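Local coordinates for protein putative fimbriae assembly chaperone (Salmonella typhimurium, PDB 2CO7) that probably acts as a periplasmic chaperone of the PapD-like family, folding fimbrial subunits and holding them ready for assembly into Saf fimbriae, at residues A28-V34 / Q75-V79; E90-C96 / C125-R131; A143-W148 / P215-V219. All coordinates share one frame; numbering follows the deposited sequence.

Contact 1: residues A28-V34 / Q75-V79; sequences AGATLSV and QLRIV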
# COMPACT_ATOMS: atom_id res chain seq x y z
N ALA B 28 -22.39 14.94 -0.69
CA ALA B 28 -22.74 14.55 -2.07
C ALA B 28 -21.60 13.70 -2.66
O ALA B 28 -21.73 13.06 -3.70
CB ALA B 28 -22.97 15.76 -2.91
N GLY B 29 -20.45 13.75 -2.00
CA GLY B 29 -19.29 13.00 -2.48
C GLY B 29 -17.99 13.59 -1.97
O GLY B 29 -17.98 14.68 -1.36
N ALA B 30 -16.89 12.91 -2.29
CA ALA B 30 -15.57 13.31 -1.84
C ALA B 30 -14.66 13.50 -3.06
O ALA B 30 -15.02 13.15 -4.20
CB ALA B 30 -15.02 12.26 -0.93
N THR B 31 -13.49 14.07 -2.83
CA THR B 31 -12.56 14.25 -3.94
C THR B 31 -11.19 13.83 -3.53
O THR B 31 -10.86 13.80 -2.33
CB THR B 31 -12.49 15.72 -4.49
OG1 THR B 31 -12.12 16.63 -3.44
CG2 THR B 31 -13.82 16.16 -5.13
N LEU B 32 -10.36 13.52 -4.53
CA LEU B 32 -8.96 13.12 -4.26
C LEU B 32 -8.15 13.62 -5.46
O LEU B 32 -8.46 13.28 -6.59
CB LEU B 32 -8.84 11.60 -4.14
CG LEU B 32 -7.42 11.04 -3.98
CD1 LEU B 32 -6.69 11.57 -2.74
CD2 LEU B 32 -7.50 9.49 -3.97
N SER B 33 -7.16 14.48 -5.22
CA SER B 33 -6.32 14.98 -6.32
C SER B 33 -5.33 13.89 -6.74
O SER B 33 -4.82 13.16 -5.90
CB SER B 33 -5.60 16.25 -5.85
OG SER B 33 -4.74 16.78 -6.82
N VAL B 34 -5.04 13.79 -8.03
CA VAL B 34 -4.01 12.88 -8.54
C VAL B 34 -3.16 13.69 -9.52
O VAL B 34 -3.71 14.40 -10.36
CB VAL B 34 -4.64 11.65 -9.31
CG1 VAL B 34 -5.50 12.13 -10.45
CG2 VAL B 34 -3.56 10.65 -9.80
N GLN B 75 -8.54 16.04 -10.50
CA GLN B 75 -9.32 15.62 -9.35
C GLN B 75 -10.17 14.42 -9.70
O GLN B 75 -10.74 14.33 -10.79
CB GLN B 75 -10.25 16.76 -8.88
CG GLN B 75 -9.55 18.05 -8.52
CD GLN B 75 -8.88 18.04 -7.14
OE1 GLN B 75 -8.11 18.95 -6.83
NE2 GLN B 75 -9.17 17.02 -6.32
N LEU B 76 -10.25 13.48 -8.77
CA LEU B 76 -11.15 12.38 -8.93
C LEU B 76 -12.31 12.66 -8.02
O LEU B 76 -12.10 13.13 -6.91
CB LEU B 76 -10.48 11.12 -8.49
CG LEU B 76 -9.12 10.87 -9.14
CD1 LEU B 76 -8.57 9.59 -8.58
CD2 LEU B 76 -9.27 10.84 -10.68
N ARG B 77 -13.52 12.36 -8.47
CA ARG B 77 -14.70 12.45 -7.64
C ARG B 77 -15.06 11.05 -7.17
O ARG B 77 -15.18 10.14 -7.99
CB ARG B 77 -15.84 12.99 -8.50
CG ARG B 77 -17.22 12.87 -7.88
CD ARG B 77 -17.57 14.05 -6.97
NE ARG B 77 -19.02 14.25 -6.95
CZ ARG B 77 -19.69 14.85 -5.97
NH1 ARG B 77 -19.04 15.32 -4.91
NH2 ARG B 77 -21.01 14.99 -6.05
N ILE B 78 -15.33 10.89 -5.88
CA ILE B 78 -15.72 9.59 -5.33
C ILE B 78 -17.15 9.72 -4.79
O ILE B 78 -17.40 10.61 -4.01
CB ILE B 78 -14.79 9.19 -4.16
CG1 ILE B 78 -13.32 9.14 -4.61
CG2 ILE B 78 -15.27 7.85 -3.56
CD1 ILE B 78 -12.29 9.15 -3.48
N VAL B 79 -18.07 8.83 -5.19
CA VAL B 79 -19.48 8.98 -4.78
C VAL B 79 -20.01 7.61 -4.35
O VAL B 79 -19.72 6.60 -5.00
CB VAL B 79 -20.36 9.63 -5.92
CG1 VAL B 79 -19.91 11.05 -6.26
CG2 VAL B 79 -20.35 8.78 -7.19
O HOH W 1 -19.40 17.01 -2.05
O HOH W 2 -9.35 16.88 -3.66

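Contact 2: residues E90-C96 / C125-R131; sequences ETLQWVC and CDKLIFR. With SO4 (sulfate ion), chain D.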
# COMPACT_ATOMS: atom_id res chain seq x y z
N GLU B 90 -18.10 3.17 11.45
CA GLU B 90 -17.42 3.35 10.16
C GLU B 90 -17.28 2.04 9.37
O GLU B 90 -17.29 0.94 9.93
CB GLU B 90 -16.01 3.91 10.38
CG GLU B 90 -16.03 5.34 10.94
CD GLU B 90 -14.66 5.98 10.96
OE1 GLU B 90 -13.68 5.27 11.24
OE2 GLU B 90 -14.57 7.21 10.73
N THR B 91 -17.09 2.19 8.06
CA THR B 91 -16.85 1.10 7.13
C THR B 91 -15.69 1.55 6.28
O THR B 91 -15.70 2.66 5.74
CB THR B 91 -18.06 0.81 6.21
OG1 THR B 91 -19.18 0.35 6.99
CG2 THR B 91 -17.69 -0.31 5.20
N LEU B 92 -14.67 0.70 6.19
CA LEU B 92 -13.46 1.05 5.48
C LEU B 92 -13.49 0.46 4.07
O LEU B 92 -13.95 -0.68 3.88
CB LEU B 92 -12.23 0.52 6.23
CG LEU B 92 -10.95 1.03 5.56
CD1 LEU B 92 -9.92 1.58 6.56
CD2 LEU B 92 -10.36 -0.05 4.71
N GLN B 93 -13.04 1.25 3.11
CA GLN B 93 -12.78 0.78 1.74
C GLN B 93 -11.35 1.25 1.37
O GLN B 93 -10.68 1.98 2.14
CB GLN B 93 -13.76 1.48 0.76
CG GLN B 93 -15.17 1.06 0.75
CD GLN B 93 -16.01 1.55 1.92
OE1 GLN B 93 -16.99 0.93 2.22
NE2 GLN B 93 -15.65 2.67 2.55
N TRP B 94 -10.90 0.88 0.17
CA TRP B 94 -9.65 1.37 -0.37
C TRP B 94 -9.89 1.97 -1.74
O TRP B 94 -10.50 1.33 -2.59
CB TRP B 94 -8.67 0.21 -0.55
CG TRP B 94 -8.24 -0.40 0.74
CD1 TRP B 94 -8.84 -1.47 1.40
CD2 TRP B 94 -7.16 0.03 1.56
NE1 TRP B 94 -8.16 -1.71 2.58
CE2 TRP B 94 -7.14 -0.81 2.71
CE3 TRP B 94 -6.23 1.07 1.46
CZ2 TRP B 94 -6.18 -0.68 3.72
CZ3 TRP B 94 -5.23 1.18 2.47
CH2 TRP B 94 -5.26 0.33 3.60
N VAL B 95 -9.39 3.18 -1.94
CA VAL B 95 -9.42 3.84 -3.25
C VAL B 95 -7.99 3.72 -3.80
O VAL B 95 -7.05 4.21 -3.20
CB VAL B 95 -10.01 5.30 -3.18
CG1 VAL B 95 -9.21 6.25 -2.24
CG2 VAL B 95 -10.13 5.90 -4.57
N CYS B 96 -7.88 3.07 -4.96
CA CYS B 96 -6.60 2.71 -5.55
C CYS B 96 -6.45 3.39 -6.91
O CYS B 96 -7.41 3.49 -7.67
CB CYS B 96 -6.54 1.22 -5.75
SG CYS B 96 -6.47 0.25 -4.23
N CYS B 125 -2.81 3.02 -3.02
CA CYS B 125 -4.14 2.88 -2.43
C CYS B 125 -4.26 3.65 -1.10
O CYS B 125 -3.37 3.54 -0.22
CB CYS B 125 -4.48 1.39 -2.23
SG CYS B 125 -4.43 0.39 -3.77
N ASP B 126 -5.36 4.40 -0.97
CA ASP B 126 -5.66 5.13 0.29
C ASP B 126 -6.86 4.49 0.94
O ASP B 126 -7.79 4.05 0.26
CB ASP B 126 -6.10 6.58 0.01
CG ASP B 126 -4.95 7.53 -0.27
OD1 ASP B 126 -5.29 8.72 -0.39
OD2 ASP B 126 -3.77 7.16 -0.35
N LYS B 127 -6.89 4.52 2.27
CA LYS B 127 -8.14 4.24 2.96
C LYS B 127 -9.20 5.27 2.60
O LYS B 127 -8.94 6.50 2.61
CB LYS B 127 -7.93 4.19 4.48
CG LYS B 127 -6.94 3.13 4.89
CD LYS B 127 -6.58 3.21 6.37
CE LYS B 127 -5.53 2.12 6.69
NZ LYS B 127 -4.86 2.33 8.03
N LEU B 128 -10.37 4.74 2.25
CA LEU B 128 -11.57 5.54 2.03
C LEU B 128 -12.55 5.13 3.14
O LEU B 128 -13.14 4.03 3.13
CB LEU B 128 -12.16 5.25 0.65
CG LEU B 128 -13.55 5.84 0.39
CD1 LEU B 128 -13.42 7.40 0.43
CD2 LEU B 128 -14.07 5.40 -0.99
N ILE B 129 -12.71 6.02 4.09
CA ILE B 129 -13.40 5.66 5.34
C ILE B 129 -14.76 6.29 5.35
O ILE B 129 -14.88 7.53 5.40
CB ILE B 129 -12.57 6.00 6.62
CG1 ILE B 129 -11.18 5.31 6.56
CG2 ILE B 129 -13.30 5.54 7.92
CD1 ILE B 129 -10.13 5.81 7.65
N PHE B 130 -15.77 5.41 5.35
CA PHE B 130 -17.14 5.87 5.36
C PHE B 130 -17.64 6.13 6.79
O PHE B 130 -17.63 5.22 7.59
CB PHE B 130 -18.05 4.90 4.60
CG PHE B 130 -19.46 5.37 4.51
CD1 PHE B 130 -19.82 6.33 3.55
CD2 PHE B 130 -20.44 4.86 5.36
CE1 PHE B 130 -21.21 6.78 3.45
CE2 PHE B 130 -21.78 5.27 5.27
CZ PHE B 130 -22.16 6.24 4.31
N ARG B 131 -18.09 7.35 7.07
CA ARG B 131 -18.55 7.74 8.41
C ARG B 131 -20.05 8.12 8.38
O ARG B 131 -20.45 9.21 7.87
CB ARG B 131 -17.67 8.88 8.95
CG ARG B 131 -17.97 9.22 10.44
CD ARG B 131 -17.00 10.22 10.95
NE ARG B 131 -15.63 9.68 10.88
CZ ARG B 131 -14.52 10.40 10.98
NH1 ARG B 131 -14.58 11.73 11.18
NH2 ARG B 131 -13.35 9.79 10.89
S SO4 D . -2.06 -0.07 8.93
O1 SO4 D . -0.63 -0.05 8.60
O2 SO4 D . -2.84 0.27 7.75
O3 SO4 D . -2.33 -1.43 9.40
O4 SO4 D . -2.36 0.80 10.08

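Contact 3: residues A143-W148 / P215-V219; sequences AGNLRW and PFHYV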
# COMPACT_ATOMS: atom_id res chain seq x y z
N ALA B 143 -9.99 8.39 21.29
CA ALA B 143 -8.85 7.45 21.21
C ALA B 143 -8.26 7.08 22.58
O ALA B 143 -7.61 6.03 22.73
CB ALA B 143 -7.75 7.98 20.27
N GLY B 144 -8.52 7.92 23.59
CA GLY B 144 -8.19 7.62 24.99
C GLY B 144 -9.06 6.52 25.58
O GLY B 144 -8.88 6.14 26.74
N ASN B 145 -10.03 6.02 24.80
CA ASN B 145 -10.86 4.92 25.29
C ASN B 145 -10.41 3.55 24.88
O ASN B 145 -11.05 2.56 25.24
CB ASN B 145 -12.31 5.14 24.93
CG ASN B 145 -12.89 6.29 25.70
OD1 ASN B 145 -12.33 6.74 26.71
ND2 ASN B 145 -14.02 6.78 25.24
N LEU B 146 -9.28 3.49 24.18
CA LEU B 146 -8.65 2.22 23.83
C LEU B 146 -8.23 1.54 25.12
O LEU B 146 -7.78 2.21 26.03
CB LEU B 146 -7.43 2.44 22.93
CG LEU B 146 -7.75 3.07 21.57
CD1 LEU B 146 -6.59 2.92 20.61
CD2 LEU B 146 -9.00 2.44 20.98
N ARG B 147 -8.43 0.23 25.20
CA ARG B 147 -8.05 -0.55 26.39
C ARG B 147 -6.91 -1.49 25.98
O ARG B 147 -6.98 -2.13 24.94
CB ARG B 147 -9.25 -1.35 26.91
CG ARG B 147 -8.95 -2.07 28.22
CD ARG B 147 -10.19 -2.50 28.98
NE ARG B 147 -10.43 -3.91 28.71
CZ ARG B 147 -10.25 -4.91 29.57
NH1 ARG B 147 -9.86 -4.71 30.83
NH2 ARG B 147 -10.51 -6.14 29.16
N TRP B 148 -5.87 -1.57 26.80
CA TRP B 148 -4.69 -2.37 26.50
C TRP B 148 -4.53 -3.44 27.54
O TRP B 148 -4.78 -3.23 28.75
CB TRP B 148 -3.43 -1.48 26.39
CG TRP B 148 -3.53 -0.37 25.33
CD1 TRP B 148 -4.20 0.83 25.46
CD2 TRP B 148 -2.93 -0.35 24.03
NE1 TRP B 148 -4.05 1.57 24.31
CE2 TRP B 148 -3.28 0.88 23.41
CE3 TRP B 148 -2.12 -1.26 23.32
CZ2 TRP B 148 -2.84 1.23 22.13
CZ3 TRP B 148 -1.68 -0.91 22.04
CH2 TRP B 148 -2.06 0.32 21.45
N PRO B 215 -0.16 12.78 21.83
CA PRO B 215 -0.03 11.42 22.36
C PRO B 215 -1.10 11.06 23.40
O PRO B 215 -1.65 11.93 24.07
CB PRO B 215 1.38 11.40 22.96
CG PRO B 215 2.05 12.66 22.46
CD PRO B 215 0.95 13.65 22.28
N PHE B 216 -1.43 9.78 23.47
CA PHE B 216 -2.28 9.25 24.53
C PHE B 216 -1.46 8.24 25.31
O PHE B 216 -0.50 7.70 24.79
CB PHE B 216 -3.50 8.53 23.94
CG PHE B 216 -4.40 9.40 23.12
CD1 PHE B 216 -5.57 9.92 23.67
CD2 PHE B 216 -4.10 9.66 21.78
CE1 PHE B 216 -6.41 10.74 22.89
CE2 PHE B 216 -4.90 10.48 21.00
CZ PHE B 216 -6.07 11.02 21.55
N HIS B 217 -1.89 7.97 26.54
CA HIS B 217 -1.18 7.08 27.45
C HIS B 217 -2.14 6.08 28.10
O HIS B 217 -3.34 6.34 28.25
CB HIS B 217 -0.48 7.89 28.53
CG HIS B 217 0.50 8.90 28.01
ND1 HIS B 217 1.85 8.65 27.92
CD2 HIS B 217 0.32 10.17 27.57
CE1 HIS B 217 2.47 9.71 27.44
NE2 HIS B 217 1.56 10.65 27.22
N TYR B 218 -1.61 4.91 28.44
CA TYR B 218 -2.35 3.90 29.20
C TYR B 218 -1.37 3.26 30.16
O TYR B 218 -0.28 2.85 29.76
CB TYR B 218 -2.98 2.86 28.26
CG TYR B 218 -4.19 2.13 28.85
CD1 TYR B 218 -4.03 0.99 29.64
CD2 TYR B 218 -5.49 2.58 28.58
CE1 TYR B 218 -5.15 0.31 30.17
CE2 TYR B 218 -6.61 1.91 29.11
CZ TYR B 218 -6.43 0.78 29.90
OH TYR B 218 -7.54 0.13 30.41
N VAL B 219 -1.75 3.19 31.43
CA VAL B 219 -0.88 2.69 32.48
C VAL B 219 -1.18 1.22 32.77
O VAL B 219 -2.36 0.83 32.86
CB VAL B 219 -1.02 3.52 33.78
CG1 VAL B 219 -0.11 2.97 34.90
CG2 VAL B 219 -0.73 5.00 33.52
O HOH W 3 -6.04 6.39 28.26

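Contact 1: residues A28-V34 / Q75-V79
Ala30 and Leu32 of segment 28-34 pair in antiparallel fashion with Ile78 and Leu76 of segment 75-79, and four backbone hydrogen bonds zip the strands together. Ala30 N reaches Ile78 O at 2.9 Å and Ile78 N returns to Ala30 O at 2.8 Å, both almost straight; Leu32 and Leu76 exchange the second pair. In the non-hydrogen-bonded pairs between and beyond them, Thr31 lies opposite Arg77 and Ser33 opposite Gln75, and Thr31 CA adds a C-H···O contact to Leu76 O.

The apolar face carries Ala30, Leu32, Leu76 and Ile78. Leu32 CB meets the Ile78 CD1 tip at 4.3 Å. Leu32, Leu76 and Ile78 point into the core of the N-terminal immunoglobulin-like domain, a PapD-type beta-sandwich, where Val95 and Ile97 of strand 91-100 and Val21 of strand 20-24 pack against this face. Val34 joins the packing at the end, its CG1 4.0 Å from Leu76 CD2, their branches crossing at an angle.

On the opposite face the contacts are polar and partly mediated by water. The Gln75 chain folds back at its second torsion (chi2 -78°), which brings its amide over Ser33, with NE2 3.7 Å from Ser33 CB. Gln75 NE2 donates to a water at 2.7 Å that also bonds Thr31 OG1. Arg77 kinks at its second torsion (chi2 87°) and brings its guanidinium against the backbone of Ala28 and Gly29: Ala28 O sits over one face, while a water in the guanidinium plane links NH1, weakly, to Gly29 O.

Contact 2: residues E90-C96 / C125-R131
Lys127 sets out with CG beside its backbone N (chi1 -60°) and then runs fully extended, while Trp94 takes a similar first torsion (chi1 -67°); these torsions help the two side chains run alongside each other off the same face of the sheet. Lys127 CG rests over the six-membered ring of Trp94, 3.8 Å from its centroid, a CH-pi contact. Lys127 NZ continues to a sulfate, probably from the crystallisation liquor, at 2.9 Å from its O2, and also bonds Asn166 and the backbone of another protein chain. Leu92 CD1 packs on Lys127 CD.

At one end Arg131 grips Glu90 side-on: NE at 2.7 Å and NH2 at 2.9 Å both donate to OE2, with carboxylate and guanidinium nearly coplanar. Arg131 NH2 has a second carboxylate partner in Asp208. At the other end the Cys96-Cys125 disulfide joins a non-hydrogen-bonded pair of neighbouring strands.

Between these ends, Gln93 N and NE2 approach Leu128 O from opposite faces of its carbonyl plane, NE2 at 2.9 Å, giving the carbonyl of the buried Leu128 two donors.

In the PapD-like N-terminal domain this antiparallel ladder is flanked by strand 42-50 beside 91-100 and strand 20-24 beside 125-131. Strands 59-68 and 73-80 cover the Val95-Leu128 face, and at Cys125 the sheet runs on into a parallel strand of another protein chain.

Contact 3: residues A143-W148 / P215-V219
Ala143 CB sits over the face of the Phe216 ring, 3.9 Å from its centroid, in a CH-pi contact that begins the close-packed part of this interface. It belongs to the C-terminal immunoglobulin-like domain of the PapD-like chaperone, where the edge strands 147-151 and 216-218, of two different sheets, come together without pairing, and no direct hydrogen bond joins the two segments. The backbone of Gly144 runs on past the same ring, its N 3.6 Å from Phe216 CD1.

Farther along, Tyr218 CG lies roughly opposite its own backbone N (chi1 -157°), which swings the ring across the start of strand 147-151. Tyr218 CG is 3.6 Å from Trp148 CD1, and the five-membered ring of Trp148 meets the Tyr218 ring obliquely, their planes 54° apart. The Tyr218 ring also lies against Leu146 O through CE2 at 3.3 Å. On the inner side, Trp203 meets both Trp148 and Phe216, and Leu155 and Val157 pack on Trp148.

The outer side is looser. Gly144 and Arg147 are exposed, and a single water bridges the backbones by donating to Gly144 O at 3.2 Å and His217 O at 2.7 Å. Arg147 CG touches Tyr218 OH at 3.4 Å, while its guanidinium turns away to a salt bridge with Glu158. By contrast, on the packed side Trp148 N lies 3.9 Å off one face of the Tyr218 ring, nearer its edge than its centre, and this buried N-H has no hydrogen-bond partner in the model.

How the contacts relate
From the N terminus, contact 1 closes first: the chain leaves 28-34, passes through strands 42-50 and 59-68, and returns at 75-79. Strand 91-100 follows, and contact 2 closes the shorter excursion from 90-96 to 125-131. Contact 3 spans the longest interval, from 143-148 to 215-219. The three loops come in series, neither nested nor crossed. Contacts 1 and 2 face each other across the N-terminal sandwich, 12 Å between centres, with Ile78 CG2 3.7 Å from Leu128 CD2. Contact 3 ties together two sheets of the C-terminal domain, its nearest atoms about 11 Å from those of contact 2 and about 23 Å from those of contact 1.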